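Uncharacterized protein (PDB 4R7F) is of unknown function, but its first part belongs to a family of type 9 secretion system plug proteins, so a role in that secretion pathway is possible. Local coordinates at residues 290-295 with 336-341; 226-231 with 341-346; 238-243 with 250-255; 13-18 with 44-49; 308-313 with 347-352. All coordinates share one frame; numbering follows the deposited sequence. Where two conformers were deposited one is given.

Contact 1 of 5, residues 290-295 with 336-341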
# COMPACT_ATOMS: atom_id res chain seq x y z
N TYR A 290 -4.04 16.97 -26.76
CA TYR A 290 -5.21 17.40 -25.99
C TYR A 290 -6.39 17.11 -26.88
O TYR A 290 -6.45 17.61 -28.00
CB TYR A 290 -5.18 18.93 -25.64
CG TYR A 290 -4.40 19.29 -24.37
CD1 TYR A 290 -3.03 19.55 -24.40
CD2 TYR A 290 -5.02 19.34 -23.15
CE1 TYR A 290 -2.32 19.85 -23.25
CE2 TYR A 290 -4.32 19.64 -21.99
CZ TYR A 290 -2.98 19.89 -22.03
OH TYR A 290 -2.32 20.19 -20.87
N TYR A 291 -7.32 16.31 -26.36
CA TYR A 291 -8.53 15.92 -27.08
C TYR A 291 -9.72 16.43 -26.27
O TYR A 291 -9.60 16.67 -25.07
CB TYR A 291 -8.62 14.40 -27.23
CG TYR A 291 -7.53 13.71 -28.08
CD1 TYR A 291 -6.56 14.44 -28.79
CD2 TYR A 291 -7.48 12.33 -28.19
CE1 TYR A 291 -5.58 13.80 -29.56
CE2 TYR A 291 -6.52 11.69 -28.96
CZ TYR A 291 -5.58 12.42 -29.65
OH TYR A 291 -4.62 11.78 -30.40
N ILE A 292 -10.86 16.62 -26.92
CA ILE A 292 -12.09 16.92 -26.21
C ILE A 292 -12.65 15.62 -25.71
O ILE A 292 -13.00 14.76 -26.51
CB ILE A 292 -13.17 17.53 -27.10
CG1 ILE A 292 -12.69 18.81 -27.77
CG2 ILE A 292 -14.42 17.84 -26.28
CD1 ILE A 292 -12.40 19.90 -26.78
N VAL A 293 -12.74 15.45 -24.39
CA VAL A 293 -13.34 14.23 -23.86
C VAL A 293 -14.78 14.46 -23.42
O VAL A 293 -15.05 15.40 -22.71
CB VAL A 293 -12.50 13.66 -22.74
CG1 VAL A 293 -13.08 12.35 -22.24
CG2 VAL A 293 -11.07 13.51 -23.23
N HIS A 294 -15.68 13.55 -23.83
CA HIS A 294 -17.09 13.68 -23.59
C HIS A 294 -17.55 12.67 -22.57
O HIS A 294 -17.45 11.45 -22.79
CB HIS A 294 -17.92 13.44 -24.86
CG HIS A 294 -17.61 14.39 -25.96
ND1 HIS A 294 -18.36 15.52 -26.20
CD2 HIS A 294 -16.62 14.39 -26.88
CE1 HIS A 294 -17.84 16.18 -27.22
NE2 HIS A 294 -16.77 15.53 -27.63
N PHE A 295 -18.08 13.20 -21.46
CA PHE A 295 -18.58 12.37 -20.36
C PHE A 295 -20.08 12.36 -20.40
O PHE A 295 -20.69 13.40 -20.64
CB PHE A 295 -18.18 12.95 -19.00
CG PHE A 295 -16.70 12.93 -18.73
CD1 PHE A 295 -15.88 13.88 -19.28
CD2 PHE A 295 -16.17 12.01 -17.87
CE1 PHE A 295 -14.54 13.89 -18.99
CE2 PHE A 295 -14.82 12.00 -17.59
CZ PHE A 295 -14.01 12.95 -18.14
N ALA A 336 -18.18 18.17 -21.83
CA ALA A 336 -17.02 18.12 -22.74
C ALA A 336 -15.88 18.77 -22.02
O ALA A 336 -16.05 19.87 -21.52
CB ALA A 336 -17.29 18.89 -24.02
N VAL A 337 -14.74 18.11 -21.96
CA VAL A 337 -13.57 18.65 -21.27
C VAL A 337 -12.33 18.42 -22.14
O VAL A 337 -12.06 17.31 -22.58
CB VAL A 337 -13.36 17.89 -19.94
CG1 VAL A 337 -12.22 18.52 -19.15
CG2 VAL A 337 -14.65 17.87 -19.16
N LEU A 338 -11.55 19.46 -22.34
CA LEU A 338 -10.29 19.31 -23.03
C LEU A 338 -9.23 18.79 -22.04
O LEU A 338 -8.87 19.47 -21.09
CB LEU A 338 -9.85 20.64 -23.64
CG LEU A 338 -8.64 20.60 -24.58
CD1 LEU A 338 -9.04 20.07 -25.95
CD2 LEU A 338 -8.01 21.98 -24.73
N LEU A 339 -8.73 17.61 -22.35
CA LEU A 339 -7.84 16.83 -21.52
C LEU A 339 -6.65 16.31 -22.35
O LEU A 339 -6.78 15.92 -23.54
CB LEU A 339 -8.59 15.62 -20.93
CG LEU A 339 -9.67 15.96 -19.89
CD1 LEU A 339 -10.46 14.74 -19.47
CD2 LEU A 339 -9.05 16.61 -18.67
N LYS A 340 -5.50 16.31 -21.69
CA LYS A 340 -4.28 15.70 -22.21
C LYS A 340 -4.36 14.20 -22.09
O LYS A 340 -4.82 13.65 -21.07
CB LYS A 340 -3.09 16.23 -21.43
CG LYS A 340 -1.73 16.00 -22.04
CD LYS A 340 -0.64 16.58 -21.13
CE LYS A 340 0.69 16.73 -21.86
NZ LYS A 340 1.54 17.78 -21.24
N GLN A 341 -3.92 13.53 -23.13
CA GLN A 341 -3.94 12.08 -23.20
C GLN A 341 -3.30 11.39 -22.00
O GLN A 341 -2.24 11.82 -21.52
CB GLN A 341 -3.19 11.61 -24.43
CG GLN A 341 -3.82 11.94 -25.74
CD GLN A 341 -2.94 11.47 -26.87
OE1 GLN A 341 -1.93 12.11 -27.19
NE2 GLN A 341 -3.28 10.32 -27.44
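V293 and L339 form the apolar centre: L339 CB lies 4.0 Å from V293 CG2, the two side chains crossing at about a right angle on one face of an antiparallel pair of strands. F295 closes this face, its CE1 against V337 CG2 and the edge of its ring, at CZ, meeting L339 CD1 tip to tip; M227 of strand 225-228 packs on V293, L339 and F295. On the other face I292 CD1 presses on L338 CD1 at 3.5 Å, a close methyl-methyl contact. Four backbone bonds join the strands, and the shortest, V293 N to V337 O at 2.7 Å, enters well above the carbonyl plane. Toward the polar end the Y290 ring lies under the extended K340 chain, with K340 CB 3.8 Å from the ring centroid in a CH-pi contact over its face. Beyond it the Q341 amide stacks on the Y291 ring, planes 28° apart, while Q341 OE1 accepts from D289 N. Y290 OH and K340 NZ both reach D44 OD2. Two donors on one carboxylate oxygen would favour an ionised aspartate, so this end of the strand pair probably forms a charged joint with the N-terminal domain.

Contact 2 of 5, residues 226-231 with 341-346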
# COMPACT_ATOMS: atom_id res chain seq x y z
N ARG A 226 -12.60 4.64 -14.31
CA ARG A 226 -11.34 4.78 -15.07
C ARG A 226 -11.61 4.80 -16.54
O ARG A 226 -12.60 4.22 -17.03
CB ARG A 226 -10.33 3.68 -14.73
CG ARG A 226 -9.89 3.66 -13.26
CD ARG A 226 -9.46 2.28 -12.78
NE ARG A 226 -8.36 1.70 -13.58
CZ ARG A 226 -8.32 0.45 -14.06
NH1 ARG A 226 -9.31 -0.42 -13.84
NH2 ARG A 226 -7.27 0.05 -14.76
N MSE A 227 -10.69 5.46 -17.24
CA MSE A 227 -10.81 5.77 -18.65
C MSE A 227 -9.40 6.03 -19.11
O MSE A 227 -8.59 6.52 -18.33
CB MSE A 227 -11.71 7.01 -18.54
CG MSE A 227 -11.83 7.92 -19.69
SE MSE A 227 -10.34 9.13 -19.83
CE MSE A 227 -10.93 10.88 -19.18
N GLU A 228 -9.07 5.68 -20.35
CA GLU A 228 -7.72 5.90 -20.91
C GLU A 228 -7.83 6.18 -22.37
O GLU A 228 -8.59 5.52 -23.07
CB GLU A 228 -6.84 4.66 -20.82
CG GLU A 228 -6.47 4.16 -19.45
CD GLU A 228 -5.44 3.03 -19.52
OE1 GLU A 228 -4.75 2.95 -20.56
OE2 GLU A 228 -5.34 2.24 -18.55
N PHE A 229 -7.03 7.12 -22.86
CA PHE A 229 -6.97 7.38 -24.29
C PHE A 229 -5.55 7.74 -24.68
O PHE A 229 -5.18 8.91 -24.78
CB PHE A 229 -8.00 8.42 -24.75
CG PHE A 229 -7.82 9.79 -24.13
CD1 PHE A 229 -8.23 10.06 -22.82
CD2 PHE A 229 -7.33 10.85 -24.90
CE1 PHE A 229 -8.09 11.33 -22.29
CE2 PHE A 229 -7.18 12.12 -24.36
CZ PHE A 229 -7.55 12.36 -23.05
N LEU A 230 -4.79 6.68 -24.95
CA LEU A 230 -3.38 6.77 -25.22
C LEU A 230 -3.05 6.96 -26.69
O LEU A 230 -1.91 7.29 -27.03
CB LEU A 230 -2.70 5.51 -24.71
CG LEU A 230 -2.92 5.14 -23.26
CD1 LEU A 230 -2.07 3.91 -22.93
CD2 LEU A 230 -2.59 6.29 -22.33
N SER A 231 -4.04 6.77 -27.57
CA SER A 231 -3.90 7.19 -28.96
C SER A 231 -5.25 7.43 -29.59
O SER A 231 -6.28 7.10 -28.98
CB SER A 231 -3.14 6.14 -29.78
OG SER A 231 -4.01 5.12 -30.23
N GLN A 341 -3.92 13.53 -23.13
CA GLN A 341 -3.94 12.08 -23.20
C GLN A 341 -3.30 11.39 -22.00
O GLN A 341 -2.24 11.82 -21.52
CB GLN A 341 -3.19 11.61 -24.43
CG GLN A 341 -3.82 11.94 -25.74
CD GLN A 341 -2.94 11.47 -26.87
OE1 GLN A 341 -1.93 12.11 -27.19
NE2 GLN A 341 -3.28 10.32 -27.44
N GLY A 342 -3.92 10.29 -21.57
CA GLY A 342 -3.44 9.51 -20.44
C GLY A 342 -4.51 8.61 -19.83
O GLY A 342 -5.54 8.34 -20.46
N SER A 343 -4.25 8.15 -18.60
CA SER A 343 -5.20 7.35 -17.79
C SER A 343 -5.78 8.25 -16.74
O SER A 343 -5.03 8.86 -15.97
CB SER A 343 -4.51 6.17 -17.08
OG SER A 343 -3.75 5.40 -18.00
N TYR A 344 -7.10 8.30 -16.68
CA TYR A 344 -7.80 9.16 -15.70
C TYR A 344 -8.69 8.36 -14.76
O TYR A 344 -9.45 7.50 -15.20
CB TYR A 344 -8.65 10.22 -16.44
CG TYR A 344 -7.82 11.34 -17.07
CD1 TYR A 344 -7.08 11.13 -18.25
CD2 TYR A 344 -7.79 12.62 -16.50
CE1 TYR A 344 -6.32 12.15 -18.82
CE2 TYR A 344 -7.03 13.63 -17.06
CZ TYR A 344 -6.29 13.39 -18.21
OH TYR A 344 -5.55 14.42 -18.74
N ASN A 345 -8.57 8.65 -13.46
CA ASN A 345 -9.63 8.31 -12.51
C ASN A 345 -10.65 9.47 -12.46
O ASN A 345 -10.29 10.65 -12.54
CB ASN A 345 -9.10 8.17 -11.07
CG ASN A 345 -8.27 6.91 -10.81
OD1 ASN A 345 -8.12 6.53 -9.66
ND2 ASN A 345 -7.72 6.29 -11.83
N TYR A 346 -11.91 9.15 -12.22
CA TYR A 346 -12.93 10.16 -12.07
C TYR A 346 -14.15 9.60 -11.38
O TYR A 346 -14.34 8.40 -11.33
CB TYR A 346 -13.31 10.78 -13.44
CG TYR A 346 -14.09 9.88 -14.39
CD1 TYR A 346 -13.46 8.92 -15.17
CD2 TYR A 346 -15.46 10.01 -14.51
CE1 TYR A 346 -14.21 8.12 -16.06
CE2 TYR A 346 -16.20 9.22 -15.38
CZ TYR A 346 -15.58 8.26 -16.14
OH TYR A 346 -16.37 7.51 -17.00
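Strand 226-228 runs antiparallel to 342-346, with axes 4.7 Å apart, and holds it by a nearly linear bond from Y344 N to M227 O (2.8 Å), a weak one back from M227 N to Y344 O, and a third from F229 N to G342 O. It is one pairing within a sheet of an immunoglobulin-like beta-sandwich. The selenomethionine M227 bends at chi2 and chi3 to lie alongside Y344: its CE touches Y344 CB at 3.6 Å and SE sits obliquely to the ring, a Met-aromatic contact. M227 CB meets the edge of the Y346 ring at CE1. F229 takes the crowded first torsion (chi1 62°), which lays its ring beneath the 341-342 backbone with G342 N over the centre of one face. L230 CD2 packs on G342 CA. R226 NH1 forms a salt bridge with D267, and N345 OD1 accepts from Q270 N and G272 N, the N345 side chain about 6 Å from a bound magnesium ion. R226 CG rests 3.7 Å from N345 ND2.

Contact 3 of 5, residues 238-243 with 250-255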
# COMPACT_ATOMS: atom_id res chain seq x y z
N HIS A 238 -12.87 2.18 -21.61
CA HIS A 238 -14.06 2.99 -21.42
C HIS A 238 -14.28 3.99 -22.53
O HIS A 238 -15.04 4.94 -22.36
CB HIS A 238 -14.05 3.69 -20.05
CG HIS A 238 -15.41 3.92 -19.49
ND1 HIS A 238 -16.28 2.89 -19.18
CD2 HIS A 238 -16.07 5.07 -19.18
CE1 HIS A 238 -17.39 3.40 -18.67
NE2 HIS A 238 -17.29 4.72 -18.66
N VAL A 239 -13.68 3.76 -23.69
CA VAL A 239 -13.89 4.67 -24.83
C VAL A 239 -14.73 4.01 -25.90
O VAL A 239 -14.40 2.93 -26.37
CB VAL A 239 -12.55 5.07 -25.42
CG1 VAL A 239 -12.74 5.74 -26.77
CG2 VAL A 239 -11.79 5.95 -24.42
N GLU A 240 -15.80 4.67 -26.31
CA GLU A 240 -16.79 4.13 -27.25
C GLU A 240 -16.35 4.41 -28.69
O GLU A 240 -16.58 3.62 -29.58
CB GLU A 240 -18.17 4.76 -26.97
CG GLU A 240 -19.35 4.25 -27.78
CD GLU A 240 -19.72 2.80 -27.48
OE1 GLU A 240 -19.81 2.42 -26.28
OE2 GLU A 240 -19.94 2.03 -28.44
N ASN A 241 -15.69 5.55 -28.90
CA ASN A 241 -15.28 5.96 -30.22
C ASN A 241 -14.46 7.23 -30.14
O ASN A 241 -14.64 8.07 -29.24
CB ASN A 241 -16.50 6.20 -31.11
CG ASN A 241 -16.12 6.46 -32.58
OD1 ASN A 241 -15.35 5.71 -33.20
ND2 ASN A 241 -16.66 7.54 -33.12
N ILE A 242 -13.53 7.36 -31.07
CA ILE A 242 -12.75 8.57 -31.26
C ILE A 242 -12.95 9.05 -32.69
O ILE A 242 -13.04 8.24 -33.60
CB ILE A 242 -11.26 8.29 -31.05
CG1 ILE A 242 -10.99 7.98 -29.59
CG2 ILE A 242 -10.45 9.47 -31.51
CD1 ILE A 242 -9.71 7.21 -29.33
N SER A 243 -13.08 10.36 -32.86
CA SER A 243 -13.42 10.97 -34.13
C SER A 243 -12.70 12.32 -34.22
O SER A 243 -12.20 12.82 -33.22
CB SER A 243 -14.94 11.13 -34.24
OG SER A 243 -15.39 12.07 -33.27
N ASN A 250 -11.96 13.99 -30.70
CA ASN A 250 -13.02 13.93 -29.73
C ASN A 250 -13.14 12.50 -29.25
O ASN A 250 -13.34 11.57 -30.04
CB ASN A 250 -14.37 14.35 -30.34
CG ASN A 250 -14.53 15.86 -30.43
OD1 ASN A 250 -15.28 16.46 -29.67
ND2 ASN A 250 -13.82 16.50 -31.36
N VAL A 251 -13.03 12.34 -27.94
CA VAL A 251 -13.21 11.05 -27.32
C VAL A 251 -14.60 10.89 -26.70
O VAL A 251 -14.89 11.52 -25.69
CB VAL A 251 -12.20 10.85 -26.21
CG1 VAL A 251 -12.33 9.42 -25.67
CG2 VAL A 251 -10.80 11.16 -26.73
N GLU A 252 -15.42 10.02 -27.29
CA GLU A 252 -16.72 9.70 -26.71
C GLU A 252 -16.51 8.57 -25.72
O GLU A 252 -16.17 7.45 -26.10
CB GLU A 252 -17.74 9.31 -27.80
CG GLU A 252 -19.20 9.45 -27.36
CD GLU A 252 -20.14 8.42 -28.01
OE1 GLU A 252 -19.70 7.76 -28.97
OE2 GLU A 252 -21.31 8.26 -27.58
N LEU A 253 -16.69 8.86 -24.44
CA LEU A 253 -16.58 7.85 -23.43
C LEU A 253 -17.88 7.06 -23.44
O LEU A 253 -18.95 7.59 -23.77
CB LEU A 253 -16.39 8.45 -22.03
CG LEU A 253 -15.13 9.24 -21.73
CD1 LEU A 253 -15.12 9.78 -20.29
CD2 LEU A 253 -13.96 8.36 -21.92
N MSE A 254 -17.76 5.80 -23.07
CA MSE A 254 -18.90 4.94 -22.84
C MSE A 254 -19.75 5.55 -21.77
O MSE A 254 -19.27 6.34 -20.94
CB MSE A 254 -18.41 3.57 -22.37
CG MSE A 254 -17.77 2.78 -23.52
SE MSE A 254 -17.14 1.07 -22.79
CE MSE A 254 -16.55 0.35 -24.53
N THR A 255 -21.02 5.21 -21.82
CA THR A 255 -22.01 5.80 -20.95
C THR A 255 -21.83 5.29 -19.53
O THR A 255 -21.57 4.11 -19.30
CB THR A 255 -23.42 5.51 -21.48
OG1 THR A 255 -23.54 6.16 -22.75
CG2 THR A 255 -24.51 6.07 -20.56
O HOH W 1 -21.82 3.42 -24.03
O HOH W 2 -18.33 9.48 -31.33
O HOH W 3 -16.07 10.77 -30.76
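A classic beta bulge shapes this hairpin: E240 and N241 both face E252, so the register shifts by one residue between V239 and N241. E252 O takes the two amides, E240 N at 2.8 Å nearly along the C=O axis and N241 N more weakly. The extra residue turns E240 CB toward the partner strand. E240 lies side by side with E252, and E240 CG comes to 3.7 Å from E252 OE1. At the open end H238 offers a flat face that CB of the selenomethionine M254 caps, over the ring centre and 3.9 Å from the centroid, with SE oblique to the ring. M254, extended beyond CG, carries its CE on to V239 O. On the inner side V239 CG2 packs against V251 CG1 (3.7 Å) and L253 CD2, crossing V251 at about a right angle. Waters tie the outer rim: one joins E240 OE1 to T255 N, a second N241 ND2 to E252 OE1, a third S243 OG to N250 O. H238 NE2 is held by D256. Strand 239-245 is an outermost strand of its five-stranded sheet, and 248-253 carries the hairpin onto strand 290-298, where N250 OD1 bonds H294 NE2 and L253 packs on F295.

Contact 4 of 5, residues 13-18 with 44-49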
# COMPACT_ATOMS: atom_id res chain seq x y z
N GLN A 13 -6.07 29.28 -20.52
CA GLN A 13 -4.88 28.84 -21.28
C GLN A 13 -3.97 27.87 -20.48
O GLN A 13 -3.05 27.30 -21.05
CB GLN A 13 -4.05 30.03 -21.84
CG GLN A 13 -4.70 30.88 -22.95
CD GLN A 13 -5.08 30.15 -24.25
OE1 GLN A 13 -5.82 29.16 -24.25
NE2 GLN A 13 -4.64 30.70 -25.37
N ILE A 14 -4.26 27.62 -19.21
CA ILE A 14 -3.46 26.73 -18.36
C ILE A 14 -4.18 25.37 -18.22
O ILE A 14 -5.36 25.32 -17.90
CB ILE A 14 -3.27 27.41 -16.96
CG1 ILE A 14 -2.49 28.72 -17.08
CG2 ILE A 14 -2.64 26.49 -15.92
CD1 ILE A 14 -1.11 28.57 -17.69
N LYS A 15 -3.48 24.27 -18.43
CA LYS A 15 -4.11 22.96 -18.30
C LYS A 15 -3.17 22.02 -17.61
O LYS A 15 -1.95 22.23 -17.60
CB LYS A 15 -4.45 22.37 -19.66
CG LYS A 15 -5.40 23.20 -20.50
CD LYS A 15 -6.81 23.18 -19.93
CE LYS A 15 -7.77 23.83 -20.91
NZ LYS A 15 -8.88 24.61 -20.27
N THR A 16 -3.76 20.99 -17.00
CA THR A 16 -3.04 19.81 -16.51
C THR A 16 -2.06 20.21 -15.45
O THR A 16 -0.88 19.80 -15.44
CB THR A 16 -2.39 19.05 -17.70
OG1 THR A 16 -3.36 18.92 -18.74
CG2 THR A 16 -1.90 17.70 -17.28
N LEU A 17 -2.54 21.06 -14.56
CA LEU A 17 -1.79 21.42 -13.37
C LEU A 17 -1.65 20.20 -12.46
O LEU A 17 -2.64 19.63 -12.05
CB LEU A 17 -2.48 22.52 -12.61
CG LEU A 17 -1.82 22.94 -11.31
CD1 LEU A 17 -0.46 23.58 -11.56
CD2 LEU A 17 -2.73 23.92 -10.59
N GLN A 18 -0.41 19.82 -12.19
CA GLN A 18 -0.08 18.76 -11.26
C GLN A 18 0.84 19.28 -10.17
O GLN A 18 1.79 20.03 -10.45
CB GLN A 18 0.65 17.63 -11.98
CG GLN A 18 -0.14 17.00 -13.10
CD GLN A 18 0.62 15.89 -13.82
OE1 GLN A 18 1.23 16.10 -14.88
NE2 GLN A 18 0.58 14.71 -13.24
N ASP A 44 0.74 22.98 -18.32
CA ASP A 44 0.90 23.40 -19.70
C ASP A 44 0.31 24.78 -19.89
O ASP A 44 -0.71 25.11 -19.32
CB ASP A 44 0.20 22.44 -20.64
CG ASP A 44 0.85 21.09 -20.71
OD1 ASP A 44 2.06 20.96 -20.41
OD2 ASP A 44 0.12 20.14 -21.06
N GLY A 45 0.94 25.60 -20.73
CA GLY A 45 0.30 26.78 -21.32
C GLY A 45 -0.07 26.52 -22.78
O GLY A 45 0.78 26.16 -23.60
N LEU A 46 -1.34 26.70 -23.14
CA LEU A 46 -1.78 26.44 -24.53
C LEU A 46 -1.51 27.64 -25.45
O LEU A 46 -1.46 28.78 -24.99
CB LEU A 46 -3.27 26.09 -24.56
CG LEU A 46 -3.77 24.88 -23.76
CD1 LEU A 46 -4.98 24.29 -24.44
CD2 LEU A 46 -2.76 23.78 -23.55
N GLY A 47 -1.36 27.36 -26.75
CA GLY A 47 -0.85 28.33 -27.73
C GLY A 47 0.58 27.96 -28.15
O GLY A 47 1.17 27.03 -27.59
N SER A 48 1.12 28.67 -29.14
CA SER A 48 2.51 28.47 -29.57
C SER A 48 3.44 29.38 -28.78
O SER A 48 4.59 29.02 -28.51
CB SER A 48 2.67 28.69 -31.08
OG SER A 48 1.50 29.28 -31.64
N GLY A 49 2.94 30.56 -28.42
CA GLY A 49 3.70 31.51 -27.63
C GLY A 49 4.47 30.86 -26.49
O GLY A 49 3.92 30.05 -25.72
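Three backbone hydrogen bonds make the first shell: L46 N gives to Q13 O at 2.8 Å, while K15 and D44 exchange an antiparallel pair, K15 N to D44 O and, straighter, D44 N to K15 O at 2.9 Å. Between them I14 CA and G45 CA make CA-H...O contacts with D44 O and Q13 O. G45 has no side chain on the face it shares with I14, and I14 CD1 comes to 4.3 Å from G45 CA. Beside K15, L46 CG lies 4.0 Å from K15 CG, the two side chains crossing at about a right angle; chi1 (-60°) sets K15 CG next to L46, and the bend at chi2 then leads the end away. Q13, bent likewise at chi2, brings OE1 to 4.0 Å from L46 CB at the exposed rim. Further out, I14 packs on I130 and F131 of strand 129-138. The buried D44 receives N98 ND2 on OD1, and T16 OG1 bonds Y290 OH, itself a partner of D44 OD2. The pair forms one edge of the four-stranded antiparallel sheet of an immunoglobulin-like sandwich, within the plug-protein family's first domain.

Contact 5 of 5, residues 308-313 with 347-352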
# COMPACT_ATOMS: atom_id res chain seq x y z
N TYR A 308 -21.23 17.06 -9.86
CA TYR A 308 -19.90 17.53 -10.20
C TYR A 308 -18.97 16.37 -10.58
O TYR A 308 -18.92 15.33 -9.92
CB TYR A 308 -19.27 18.25 -9.03
CG TYR A 308 -19.93 19.53 -8.65
CD1 TYR A 308 -21.09 19.55 -7.87
CD2 TYR A 308 -19.40 20.75 -9.07
CE1 TYR A 308 -21.69 20.72 -7.51
CE2 TYR A 308 -20.00 21.94 -8.69
CZ TYR A 308 -21.15 21.90 -7.94
OH TYR A 308 -21.75 23.08 -7.64
N LEU A 309 -18.22 16.58 -11.65
CA LEU A 309 -17.19 15.64 -12.06
C LEU A 309 -16.00 15.89 -11.15
O LEU A 309 -15.64 17.01 -10.84
CB LEU A 309 -16.88 15.90 -13.53
CG LEU A 309 -16.00 14.99 -14.36
CD1 LEU A 309 -16.26 13.51 -14.12
CD2 LEU A 309 -16.27 15.37 -15.82
N ASN A 310 -15.46 14.82 -10.61
CA ASN A 310 -14.53 14.96 -9.52
C ASN A 310 -13.29 14.10 -9.76
O ASN A 310 -13.37 12.98 -10.29
CB ASN A 310 -15.23 14.54 -8.23
CG ASN A 310 -14.36 14.68 -7.03
OD1 ASN A 310 -13.95 13.70 -6.37
ND2 ASN A 310 -14.02 15.91 -6.74
N GLY A 311 -12.16 14.62 -9.32
CA GLY A 311 -10.87 13.91 -9.44
C GLY A 311 -9.74 14.94 -9.62
O GLY A 311 -10.01 16.15 -9.67
N GLU A 312 -8.50 14.45 -9.74
CA GLU A 312 -7.30 15.29 -9.91
C GLU A 312 -7.47 16.09 -11.23
O GLU A 312 -6.98 17.18 -11.37
CB GLU A 312 -5.99 14.43 -9.89
CG GLU A 312 -4.66 15.16 -9.55
CD GLU A 312 -3.36 14.51 -10.12
OE1 GLU A 312 -3.32 13.31 -10.45
OE2 GLU A 312 -2.35 15.23 -10.26
N LEU A 313 -8.20 15.54 -12.20
CA LEU A 313 -8.43 16.27 -13.46
C LEU A 313 -9.04 17.68 -13.30
O LEU A 313 -8.86 18.51 -14.17
CB LEU A 313 -9.31 15.48 -14.42
CG LEU A 313 -10.84 15.44 -14.30
CD1 LEU A 313 -11.40 14.66 -15.49
CD2 LEU A 313 -11.27 14.80 -12.98
N GLN A 347 -14.99 10.49 -10.86
CA GLN A 347 -16.27 10.10 -10.31
C GLN A 347 -17.18 11.30 -10.30
O GLN A 347 -16.80 12.44 -10.63
CB GLN A 347 -16.10 9.57 -8.90
CG GLN A 347 -15.73 10.64 -7.92
CD GLN A 347 -15.52 10.14 -6.50
OE1 GLN A 347 -15.81 8.99 -6.16
NE2 GLN A 347 -15.01 11.02 -5.66
N TYR A 348 -18.40 11.04 -9.87
CA TYR A 348 -19.46 11.99 -9.90
C TYR A 348 -19.97 12.20 -8.48
O TYR A 348 -20.46 11.28 -7.85
CB TYR A 348 -20.59 11.44 -10.77
CG TYR A 348 -20.25 11.27 -12.25
CD1 TYR A 348 -20.11 12.37 -13.11
CD2 TYR A 348 -20.15 10.01 -12.79
CE1 TYR A 348 -19.84 12.18 -14.46
CE2 TYR A 348 -19.88 9.82 -14.13
CZ TYR A 348 -19.71 10.89 -14.96
OH TYR A 348 -19.46 10.62 -16.29
N LEU A 349 -19.87 13.43 -8.01
CA LEU A 349 -20.32 13.76 -6.68
C LEU A 349 -21.57 14.62 -6.78
O LEU A 349 -21.67 15.46 -7.64
CB LEU A 349 -19.25 14.54 -5.93
CG LEU A 349 -17.94 13.84 -5.58
CD1 LEU A 349 -17.08 14.83 -4.79
CD2 LEU A 349 -18.20 12.59 -4.76
N PHE A 350 -22.48 14.40 -5.85
CA PHE A 350 -23.67 15.20 -5.66
C PHE A 350 -23.44 16.20 -4.51
O PHE A 350 -23.02 15.81 -3.43
CB PHE A 350 -24.81 14.24 -5.29
CG PHE A 350 -26.11 14.91 -5.03
CD1 PHE A 350 -26.82 15.49 -6.07
CD2 PHE A 350 -26.63 14.96 -3.75
CE1 PHE A 350 -28.03 16.13 -5.83
CE2 PHE A 350 -27.84 15.59 -3.51
CZ PHE A 350 -28.55 16.16 -4.55
N VAL A 351 -23.77 17.47 -4.72
CA VAL A 351 -23.70 18.48 -3.66
C VAL A 351 -25.11 18.98 -3.43
O VAL A 351 -25.70 19.58 -4.33
CB VAL A 351 -22.81 19.67 -4.05
CG1 VAL A 351 -22.76 20.69 -2.93
CG2 VAL A 351 -21.42 19.19 -4.41
N PRO A 352 -25.70 18.68 -2.24
CA PRO A 352 -27.06 19.08 -1.88
C PRO A 352 -27.13 20.59 -1.90
O PRO A 352 -26.11 21.22 -1.70
CB PRO A 352 -27.26 18.53 -0.44
CG PRO A 352 -26.15 17.62 -0.21
CD PRO A 352 -25.03 17.96 -1.15
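The tight part is at N310 and Q347, where backbone and side chains bond together. N310 N gives to Q347 O at 2.7 Å and Q347 N returns to N310 O, while Q347 NE2 points at a lone pair of N310 OD1 at 3.0 Å, nearly straight and in the amide plane of Q347. The two amides lie side by side, planes 25° apart; Q347 takes the crowded first torsion (chi1 70°) and then extends, which brings its NE2 there. L349 CD1 closes over the amide, 3.5 Å from N310 CG. On the other face L309 CD1 rests on Y348 CE1, and Y348 OH goes on to D256. The solvent side is at Y308, partly exposed but still closely held: Y308 N bonds L349 O, L349 N bonds Y308 O, and V351 CG2 meets the ring obliquely, 3.5 Å from Y308 CE1. Strands 305-310 and 342-352 are neighbours in an antiparallel sheet, with L309 and Y348 packed against F295 of strand 290-298 in the facing sheet of the immunoglobulin-like sandwich.

Along the chain contact 4 closes first; contacts 1 and 3 both fall within the span of chain that contact 2 brings together, while contact 5 alternates with both 1 and 2. Contacts 1 and 3 lie in one sheet, their centres about 10 Å apart, through neighbouring strands 290-298 and 248-253; contacts 2 and 5 share strand 342-352 in the sheet packed against it, centres about 17 Å apart. Strand 332-340 passes directly into 342-352, so Q341 belongs to both contacts 1 and 2 and the chain crosses between sheets there. Contact 4 lies in the N-terminal domain, its centre about 14 Å from that of contact 1, and the two touch where two immunoglobulin-like domains meet.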